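Local atomic coordinates of amide synthase (Vibrio cholerae, PDB entry 1L5A), a protein that probably forms an amide bond in the biosynthesis of the siderophore vibriobactin, as a stand-alone nonribosomal peptide synthetase condensation enzyme. Residues 162-167 with 308-313; 315-320 with 328-333. All coordinates share one frame; numbering follows the deposited sequence.

Contact 1: 162-167 with 308-313; sequences QSYLEE and HGRYRI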
ATOM      1  N   GLN A 162     -20.546   5.151  -4.480  1.00 34.54           N
ATOM      2  CA  GLN A 162     -19.811   6.338  -4.058  1.00 35.22           C
ATOM      3  C   GLN A 162     -18.470   5.984  -3.409  1.00 33.61           C
ATOM      4  O   GLN A 162     -17.500   6.744  -3.505  1.00 32.77           O
ATOM      5  CB  GLN A 162     -20.658   7.154  -3.075  1.00 37.19           C
ATOM      6  CG  GLN A 162     -19.997   8.444  -2.570  1.00 36.46           C
ATOM      7  CD  GLN A 162     -19.670   9.415  -3.692  1.00 40.42           C
ATOM      8  OE1 GLN A 162     -20.389   9.490  -4.689  1.00 45.94           O
ATOM      9  NE2 GLN A 162     -18.593  10.176  -3.526  1.00 42.00           N
ATOM     10  N   SER A 163     -18.404   4.843  -2.735  1.00 28.30           N
ATOM     11  CA  SER A 163     -17.141   4.458  -2.117  1.00 29.95           C
ATOM     12  C   SER A 163     -16.130   4.168  -3.226  1.00 32.74           C
ATOM     13  O   SER A 163     -14.939   4.485  -3.088  1.00 29.05           O
ATOM     14  CB  SER A 163     -17.310   3.223  -1.229  1.00 30.38           C
ATOM     15  OG  SER A 163     -18.065   3.526  -0.068  1.00 39.95           O
ATOM     16  N   TYR A 164     -16.605   3.568  -4.319  1.00 23.50           N
ATOM     17  CA  TYR A 164     -15.734   3.269  -5.450  1.00 26.82           C
ATOM     18  C   TYR A 164     -15.283   4.582  -6.108  1.00 27.90           C
ATOM     19  O   TYR A 164     -14.108   4.763  -6.427  1.00 27.43           O
ATOM     20  CB  TYR A 164     -16.454   2.392  -6.479  1.00 26.85           C
ATOM     21  CG  TYR A 164     -15.698   2.231  -7.775  1.00 25.03           C
ATOM     22  CD1 TYR A 164     -14.510   1.498  -7.828  1.00 30.09           C
ATOM     23  CD2 TYR A 164     -16.112   2.893  -8.927  1.00 22.88           C
ATOM     24  CE1 TYR A 164     -13.748   1.444  -8.994  1.00 25.57           C
ATOM     25  CE2 TYR A 164     -15.355   2.846 -10.101  1.00 24.12           C
ATOM     26  CZ  TYR A 164     -14.171   2.127 -10.124  1.00 25.88           C
ATOM     27  OH  TYR A 164     -13.387   2.147 -11.252  1.00 22.72           O
ATOM     28  N   LEU A 165     -16.203   5.514  -6.301  1.00 25.78           N
ATOM     29  CA  LEU A 165     -15.806   6.759  -6.923  1.00 27.90           C
ATOM     30  C   LEU A 165     -14.688   7.396  -6.137  1.00 29.87           C
ATOM     31  O   LEU A 165     -13.700   7.860  -6.714  1.00 31.73           O
ATOM     32  CB  LEU A 165     -16.979   7.723  -7.008  1.00 24.50           C
ATOM     33  CG  LEU A 165     -18.017   7.281  -8.019  1.00 29.35           C
ATOM     34  CD1 LEU A 165     -19.026   8.391  -8.161  1.00 19.98           C
ATOM     35  CD2 LEU A 165     -17.343   6.971  -9.368  1.00 21.16           C
ATOM     36  N   GLU A 166     -14.852   7.426  -4.820  1.00 29.43           N
ATOM     37  CA  GLU A 166     -13.839   8.015  -3.955  1.00 34.01           C
ATOM     38  C   GLU A 166     -12.503   7.301  -4.122  1.00 34.11           C
ATOM     39  O   GLU A 166     -11.456   7.934  -4.301  1.00 31.74           O
ATOM     40  CB  GLU A 166     -14.276   7.933  -2.504  1.00 35.07           C
ATOM     41  CG  GLU A 166     -15.267   8.995  -2.104  1.00 42.96           C
ATOM     42  CD  GLU A 166     -15.987   8.629  -0.825  1.00 56.05           C
ATOM     43  OE1 GLU A 166     -15.530   7.683  -0.118  1.00 51.55           O
ATOM     44  OE2 GLU A 166     -17.008   9.290  -0.535  1.00 60.94           O
ATOM     45  N   GLU A 167     -12.541   5.976  -4.071  1.00 25.15           N
ATOM     46  CA  GLU A 167     -11.321   5.214  -4.229  1.00 27.78           C
ATOM     47  C   GLU A 167     -10.682   5.557  -5.590  1.00 30.15           C
ATOM     48  O   GLU A 167      -9.489   5.870  -5.656  1.00 30.61           O
ATOM     49  CB  GLU A 167     -11.624   3.709  -4.107  1.00 20.66           C
ATOM     50  CG  GLU A 167     -10.395   2.830  -4.007  1.00 11.45           C
ATOM     51  CD  GLU A 167     -10.733   1.370  -4.121  1.00 23.17           C
ATOM     52  OE1 GLU A 167     -10.991   0.720  -3.089  1.00 30.29           O
ATOM     53  OE2 GLU A 167     -10.766   0.866  -5.260  1.00 25.77           O
ATOM     54  N   HIS A 308      -0.315  -2.768 -12.993  1.00 30.58           N
ATOM     55  CA  HIS A 308      -0.437  -1.422 -13.541  1.00 29.75           C
ATOM     56  C   HIS A 308      -1.782  -1.322 -14.254  1.00 34.47           C
ATOM     57  O   HIS A 308      -2.085  -0.311 -14.904  1.00 32.62           O
ATOM     58  CB  HIS A 308       0.716  -1.134 -14.514  1.00 37.98           C
ATOM     59  CG  HIS A 308       2.077  -1.311 -13.905  1.00 42.47           C
ATOM     60  ND1 HIS A 308       2.716  -2.532 -13.846  1.00 41.55           N
ATOM     61  CD2 HIS A 308       2.887  -0.433 -13.264  1.00 41.95           C
ATOM     62  CE1 HIS A 308       3.856  -2.403 -13.195  1.00 37.29           C
ATOM     63  NE2 HIS A 308       3.985  -1.139 -12.829  1.00 43.07           N
ATOM     64  N   GLY A 309      -2.595  -2.369 -14.073  1.00 28.13           N
ATOM     65  CA  GLY A 309      -3.901  -2.482 -14.698  1.00 27.29           C
ATOM     66  C   GLY A 309      -5.027  -1.487 -14.448  1.00 31.80           C
ATOM     67  O   GLY A 309      -5.994  -1.455 -15.208  1.00 34.51           O
ATOM     68  N   ARG A 310      -4.921  -0.675 -13.408  1.00 31.66           N
ATOM     69  CA  ARG A 310      -5.969   0.276 -13.084  1.00 28.56           C
ATOM     70  C   ARG A 310      -5.862   1.508 -13.964  1.00 36.73           C
ATOM     71  O   ARG A 310      -6.767   2.368 -13.968  1.00 35.84           O
ATOM     72  CB  ARG A 310      -5.872   0.658 -11.598  1.00 30.85           C
ATOM     73  CG  ARG A 310      -6.980   1.542 -11.094  1.00 29.71           C
ATOM     74  CD  ARG A 310      -7.072   1.525  -9.583  1.00 29.37           C
ATOM     75  NE  ARG A 310      -8.322   2.134  -9.126  1.00 27.76           N
ATOM     76  CZ  ARG A 310      -8.886   1.890  -7.946  1.00 27.97           C
ATOM     77  NH1 ARG A 310      -8.316   1.046  -7.092  1.00 27.91           N
ATOM     78  NH2 ARG A 310     -10.019   2.484  -7.618  1.00 26.89           N
ATOM     79  N   TYR A 311      -4.756   1.607 -14.708  1.00 36.10           N
ATOM     80  CA  TYR A 311      -4.556   2.748 -15.617  1.00 30.60           C
ATOM     81  C   TYR A 311      -5.407   2.421 -16.855  1.00 27.26           C
ATOM     82  O   TYR A 311      -5.231   1.395 -17.509  1.00 25.50           O
ATOM     83  CB  TYR A 311      -3.061   2.894 -15.979  1.00 33.30           C
ATOM     84  CG  TYR A 311      -2.653   4.268 -16.494  1.00 27.06           C
ATOM     85  CD1 TYR A 311      -2.546   5.363 -15.634  1.00 23.82           C
ATOM     86  CD2 TYR A 311      -2.395   4.472 -17.852  1.00 28.41           C
ATOM     87  CE1 TYR A 311      -2.193   6.626 -16.113  1.00 26.16           C
ATOM     88  CE2 TYR A 311      -2.046   5.718 -18.342  1.00 31.36           C
ATOM     89  CZ  TYR A 311      -1.946   6.796 -17.477  1.00 39.31           C
ATOM     90  OH  TYR A 311      -1.620   8.034 -17.995  1.00 44.31           O
ATOM     91  N   ARG A 312      -6.368   3.278 -17.139  1.00 31.84           N
ATOM     92  CA  ARG A 312      -7.270   3.070 -18.267  1.00 33.41           C
ATOM     93  C   ARG A 312      -6.614   3.038 -19.652  1.00 33.92           C
ATOM     94  O   ARG A 312      -5.813   3.911 -20.015  1.00 27.26           O
ATOM     95  CB  ARG A 312      -8.360   4.144 -18.230  1.00 34.99           C
ATOM     96  CG  ARG A 312      -9.401   3.927 -17.135  1.00 23.81           C
ATOM     97  CD  ARG A 312     -10.584   3.238 -17.746  1.00 33.85           C
ATOM     98  NE  ARG A 312     -10.824   1.899 -17.236  1.00 32.70           N
ATOM     99  CZ  ARG A 312     -11.279   0.903 -17.988  1.00 35.95           C
ATOM    100  NH1 ARG A 312     -11.531   1.100 -19.273  1.00 24.07           N
ATOM    101  NH2 ARG A 312     -11.486  -0.285 -17.452  1.00 35.28           N
ATOM    102  N   ILE A 313      -6.974   2.020 -20.427  1.00 33.77           N
ATOM    103  CA  ILE A 313      -6.445   1.874 -21.770  1.00 32.54           C
ATOM    104  C   ILE A 313      -6.843   3.096 -22.602  1.00 32.46           C
ATOM    105  O   ILE A 313      -6.110   3.511 -23.497  1.00 35.61           O
ATOM    106  CB  ILE A 313      -6.979   0.580 -22.443  1.00 36.34           C
ATOM    107  CG1 ILE A 313      -6.287   0.366 -23.792  1.00 30.10           C
ATOM    108  CG2 ILE A 313      -8.496   0.663 -22.630  1.00 34.91           C
ATOM    109  CD1 ILE A 313      -4.859  -0.122 -23.691  1.00 28.62           C
TER
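Charge pairing carries this contact: Arg310, from the turn that follows helix 291-307, reaches Glu167 on helix 161-172. Both terminal nitrogens of the guanidinium bond to one oxygen, NH2 at 3.0 Å and NH1 at 3.1 Å from Glu167 OE2, an end-on grip on a single atom. OE2 lies near the guanidinium plane, and the carboxylate is turned 69° from that plane. NH2 takes the anti lone pair of OE2, whereas NH1 comes from above the carboxylate plane. Arg310 spans the gap with CG anti to the backbone N (chi1 -175°) and the chain extended from there to NE; the nearest CA atoms, those of Glu167 and Arg310, are 11.5 Å apart.

Van der Waals contact is slight. The Tyr164 ring is nearly parallel to the guanidinium, 7° between planes, yet the two side chains run past each other in opposite directions and NH2 comes obliquely to the ring, 4.1 Å from Tyr164 CE1, without stacking.

Further polar partners hold both charged groups. Arg310 NE forms a salt bridge with Glu168, while Glu167 also bonds Ser266 through OE2 and Val267 N through OE1. Bonds from all three nitrogens thus fix the guanidinium's rotation and tie its turn to helix 161-172.

Contact 2: 315-320 with 328-333; sequences QIEQDQ and YFMSPF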
ATOM      1  N   GLN A 315      -6.911   5.980 -21.566  1.00 39.54           N
ATOM      2  CA  GLN A 315      -5.912   6.967 -21.160  1.00 34.09           C
ATOM      3  C   GLN A 315      -4.623   6.666 -21.914  1.00 30.95           C
ATOM      4  O   GLN A 315      -3.980   7.571 -22.434  1.00 29.24           O
ATOM      5  CB  GLN A 315      -5.665   6.904 -19.645  1.00 28.15           C
ATOM      6  CG  GLN A 315      -4.684   7.965 -19.147  1.00 21.43           C
ATOM      7  CD  GLN A 315      -5.206   9.344 -19.437  1.00 36.88           C
ATOM      8  OE1 GLN A 315      -6.303   9.704 -19.002  1.00 40.75           O
ATOM      9  NE2 GLN A 315      -4.440  10.126 -20.187  1.00 34.30           N
ATOM     10  N   ILE A 316      -4.250   5.389 -21.960  1.00 25.11           N
ATOM     11  CA  ILE A 316      -3.061   4.985 -22.691  1.00 29.80           C
ATOM     12  C   ILE A 316      -3.228   5.478 -24.140  1.00 32.20           C
ATOM     13  O   ILE A 316      -2.323   6.100 -24.682  1.00 35.02           O
ATOM     14  CB  ILE A 316      -2.868   3.445 -22.696  1.00 28.34           C
ATOM     15  CG1 ILE A 316      -2.614   2.936 -21.277  1.00 24.26           C
ATOM     16  CG2 ILE A 316      -1.697   3.077 -23.581  1.00 30.38           C
ATOM     17  CD1 ILE A 316      -2.271   1.450 -21.206  1.00 20.68           C
ATOM     18  N   GLU A 317      -4.385   5.233 -24.749  1.00 28.62           N
ATOM     19  CA  GLU A 317      -4.599   5.686 -26.122  1.00 39.81           C
ATOM     20  C   GLU A 317      -4.204   7.159 -26.237  1.00 44.40           C
ATOM     21  O   GLU A 317      -3.456   7.536 -27.152  1.00 45.01           O
ATOM     22  CB  GLU A 317      -6.063   5.508 -26.572  1.00 29.65           C
ATOM     23  CG  GLU A 317      -6.560   4.056 -26.641  1.00 31.18           C
ATOM     24  CD  GLU A 317      -8.042   3.950 -27.026  1.00 38.09           C
ATOM     25  OE1 GLU A 317      -8.831   4.860 -26.669  1.00 36.44           O
ATOM     26  OE2 GLU A 317      -8.421   2.952 -27.682  1.00 47.15           O
ATOM     27  N   GLN A 318      -4.698   7.989 -25.318  1.00 43.64           N
ATOM     28  CA  GLN A 318      -4.368   9.416 -25.346  1.00 47.73           C
ATOM     29  C   GLN A 318      -2.863   9.633 -25.188  1.00 45.56           C
ATOM     30  O   GLN A 318      -2.266  10.446 -25.893  1.00 44.88           O
ATOM     31  CB  GLN A 318      -5.079  10.181 -24.226  1.00 46.59           C
ATOM     32  CG  GLN A 318      -6.549  10.482 -24.451  1.00 60.23           C
ATOM     33  CD  GLN A 318      -7.106  11.406 -23.371  1.00 70.23           C
ATOM     34  OE1 GLN A 318      -6.620  12.533 -23.208  1.00 67.31           O
ATOM     35  NE2 GLN A 318      -8.120  10.932 -22.619  1.00 60.40           N
ATOM     36  N   ASP A 319      -2.262   8.905 -24.253  1.00 38.43           N
ATOM     37  CA  ASP A 319      -0.839   9.035 -23.993  1.00 39.45           C
ATOM     38  C   ASP A 319      -0.024   8.704 -25.236  1.00 43.45           C
ATOM     39  O   ASP A 319       1.015   9.308 -25.487  1.00 46.29           O
ATOM     40  CB  ASP A 319      -0.413   8.117 -22.840  1.00 28.33           C
ATOM     41  CG  ASP A 319      -0.922   8.590 -21.481  1.00 37.41           C
ATOM     42  OD1 ASP A 319      -1.561   9.667 -21.380  1.00 35.22           O
ATOM     43  OD2 ASP A 319      -0.676   7.869 -20.495  1.00 47.17           O
ATOM     44  N   GLN A 320      -0.504   7.748 -26.020  1.00 44.67           N
ATOM     45  CA  GLN A 320       0.197   7.331 -27.223  1.00 37.93           C
ATOM     46  C   GLN A 320      -0.131   8.180 -28.434  1.00 35.44           C
ATOM     47  O   GLN A 320       0.211   7.807 -29.544  1.00 42.85           O
ATOM     48  CB  GLN A 320      -0.122   5.880 -27.546  1.00 34.89           C
ATOM     49  CG  GLN A 320       0.313   4.918 -26.498  1.00 41.90           C
ATOM     50  CD  GLN A 320       1.796   4.694 -26.523  1.00 41.33           C
ATOM     51  OE1 GLN A 320       2.329   4.115 -27.474  1.00 43.54           O
ATOM     52  NE2 GLN A 320       2.480   5.147 -25.480  1.00 38.73           N
ATOM     53  N   TYR A 328      -7.759   1.443 -30.223  1.00 30.29           N
ATOM     54  CA  TYR A 328      -6.952   0.282 -30.575  1.00 29.27           C
ATOM     55  C   TYR A 328      -7.831  -0.883 -31.003  1.00 35.55           C
ATOM     56  O   TYR A 328      -8.962  -1.063 -30.499  1.00 28.88           O
ATOM     57  CB  TYR A 328      -6.124  -0.191 -29.388  1.00 23.44           C
ATOM     58  CG  TYR A 328      -5.026   0.751 -28.955  1.00 39.61           C
ATOM     59  CD1 TYR A 328      -4.888   1.121 -27.615  1.00 40.50           C
ATOM     60  CD2 TYR A 328      -4.082   1.214 -29.864  1.00 34.63           C
ATOM     61  CE1 TYR A 328      -3.835   1.915 -27.198  1.00 43.72           C
ATOM     62  CE2 TYR A 328      -3.028   2.005 -29.458  1.00 40.26           C
ATOM     63  CZ  TYR A 328      -2.907   2.349 -28.129  1.00 42.32           C
ATOM     64  OH  TYR A 328      -1.841   3.107 -27.730  1.00 43.45           O
ATOM     65  N   PHE A 329      -7.296  -1.689 -31.914  1.00 29.78           N
ATOM     66  CA  PHE A 329      -7.997  -2.875 -32.375  1.00 27.41           C
ATOM     67  C   PHE A 329      -7.593  -3.941 -31.374  1.00 29.28           C
ATOM     68  O   PHE A 329      -6.526  -4.536 -31.486  1.00 28.61           O
ATOM     69  CB  PHE A 329      -7.528  -3.246 -33.777  1.00 31.15           C
ATOM     70  CG  PHE A 329      -8.254  -4.410 -34.374  1.00 28.18           C
ATOM     71  CD1 PHE A 329      -9.632  -4.374 -34.529  1.00 19.07           C
ATOM     72  CD2 PHE A 329      -7.555  -5.532 -34.822  1.00 24.19           C
ATOM     73  CE1 PHE A 329     -10.323  -5.437 -35.130  1.00 27.14           C
ATOM     74  CE2 PHE A 329      -8.233  -6.608 -35.427  1.00 26.67           C
ATOM     75  CZ  PHE A 329      -9.626  -6.558 -35.582  1.00 13.91           C
ATOM     76  N   MET A 330      -8.430  -4.182 -30.371  1.00 37.44           N
ATOM     77  CA  MET A 330      -8.066  -5.173 -29.357  1.00 36.42           C
ATOM     78  C   MET A 330      -8.244  -6.607 -29.811  1.00 31.99           C
ATOM     79  O   MET A 330      -9.092  -7.329 -29.308  1.00 36.93           O
ATOM     80  CB  MET A 330      -8.833  -4.901 -28.066  1.00 29.77           C
ATOM     81  CG  MET A 330      -8.409  -3.568 -27.457  1.00 38.62           C
ATOM     82  SD  MET A 330      -9.571  -2.824 -26.309  1.00 28.85           S
ATOM     83  CE  MET A 330      -9.165  -1.036 -26.460  1.00 25.38           C
ATOM     84  N   SER A 331      -7.415  -7.024 -30.759  1.00 30.70           N
ATOM     85  CA  SER A 331      -7.478  -8.385 -31.264  1.00 29.52           C
ATOM     86  C   SER A 331      -6.090  -8.859 -31.657  1.00 23.61           C
ATOM     87  O   SER A 331      -5.281  -8.083 -32.127  1.00 27.73           O
ATOM     88  CB  SER A 331      -8.403  -8.449 -32.480  1.00 28.87           C
ATOM     89  OG  SER A 331      -8.570  -9.791 -32.897  1.00 39.50           O
ATOM     90  N   PRO A 332      -5.791 -10.141 -31.453  1.00 22.01           N
ATOM     91  CA  PRO A 332      -6.637 -11.195 -30.877  1.00 28.26           C
ATOM     92  C   PRO A 332      -6.913 -10.968 -29.375  1.00 30.99           C
ATOM     93  O   PRO A 332      -6.124 -10.357 -28.666  1.00 32.21           O
ATOM     94  CB  PRO A 332      -5.842 -12.473 -31.165  1.00 28.18           C
ATOM     95  CG  PRO A 332      -4.437 -12.009 -31.150  1.00 25.82           C
ATOM     96  CD  PRO A 332      -4.506 -10.686 -31.908  1.00 18.59           C
ATOM     97  N   PHE A 333      -8.035 -11.489 -28.902  1.00 34.68           N
ATOM     98  CA  PHE A 333      -8.466 -11.278 -27.528  1.00 32.38           C
ATOM     99  C   PHE A 333      -8.790 -12.587 -26.805  1.00 35.26           C
ATOM    100  O   PHE A 333      -9.397 -13.487 -27.389  1.00 37.20           O
ATOM    101  CB  PHE A 333      -9.715 -10.394 -27.567  1.00 28.86           C
ATOM    102  CG  PHE A 333     -10.071  -9.766 -26.257  1.00 33.39           C
ATOM    103  CD1 PHE A 333      -9.713  -8.450 -25.989  1.00 27.83           C
ATOM    104  CD2 PHE A 333     -10.769 -10.485 -25.289  1.00 30.53           C
ATOM    105  CE1 PHE A 333     -10.053  -7.855 -24.764  1.00 36.09           C
ATOM    106  CE2 PHE A 333     -11.108  -9.898 -24.064  1.00 32.27           C
ATOM    107  CZ  PHE A 333     -10.749  -8.581 -23.804  1.00 26.17           C
TER
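A helix-to-strand connection in the condensation fold closes on itself here: the chain leaves helix 313-319, loops round, and passes back beside the helix as residues 328-333 before entering strand 333-337. Tyr328 makes most of the contact, meeting the helix with both its backbone and its ring.

The backbone N of Tyr328 donates to Glu317 OE2 at 3.0 Å, with an N-H...O angle of 151°. The donor approaches on the anti side of the carboxylate, 31° out of its plane. Glu317 reaches it with CG beside its own backbone N (chi1 -64°) and the chain extended from there. The same side chain also runs past the ring, with CG 3.5 Å from Tyr328 CE1 and approaching obliquely.

At the far end of the ring the contacts are made at its edge. Gln320, just past the helix, crosses Tyr328 at about a right angle and brings CB and CG to the phenol oxygen. Ile316 CG2 also lies near the ring plane, 4.4 Å from Tyr328 CE1. Beyond the tyrosine, Met330 at the centre of an inverse gamma turn adds a slight touch, with CE 4.2 Å from Glu317 OE2.

Leu194 and Leu196 also pack on Tyr328, while Trp184 and Leu188 of helix 175-189 touch Ile316 and Gln320. Further along, Met330 and Phe333 meet Trp257 of strand 255-260. The cis peptide before Pro332 comes just ahead of strand 333-337, where Phe333 makes backbone hydrogen bonds to Ile362 and Phe364 of strand 362-368.

How the contacts relate
Contacts 1 and 2 follow one another along the chain, with centres 18 Å apart, and helix 313-319 connects them. Residues 308-313 lead into this helix and residues 315-320 lie on it and its exit. A probable hydrogen bond joins the two directly, Tyr311 OH to Asp319 OD2 at 2.7 Å, and Tyr311 CD2 packs 3.8 Å from Ile316 CG1. On the loop side, Ile313 CD1 lies 4.1 Å from Tyr328 CD1. Helix 175-189 touches both contacts, with Lys181 packing against Tyr311 as well as Asp319. Both contacts lie well away from the centre of the chain, about 18 and 17 Å from it to their own centres.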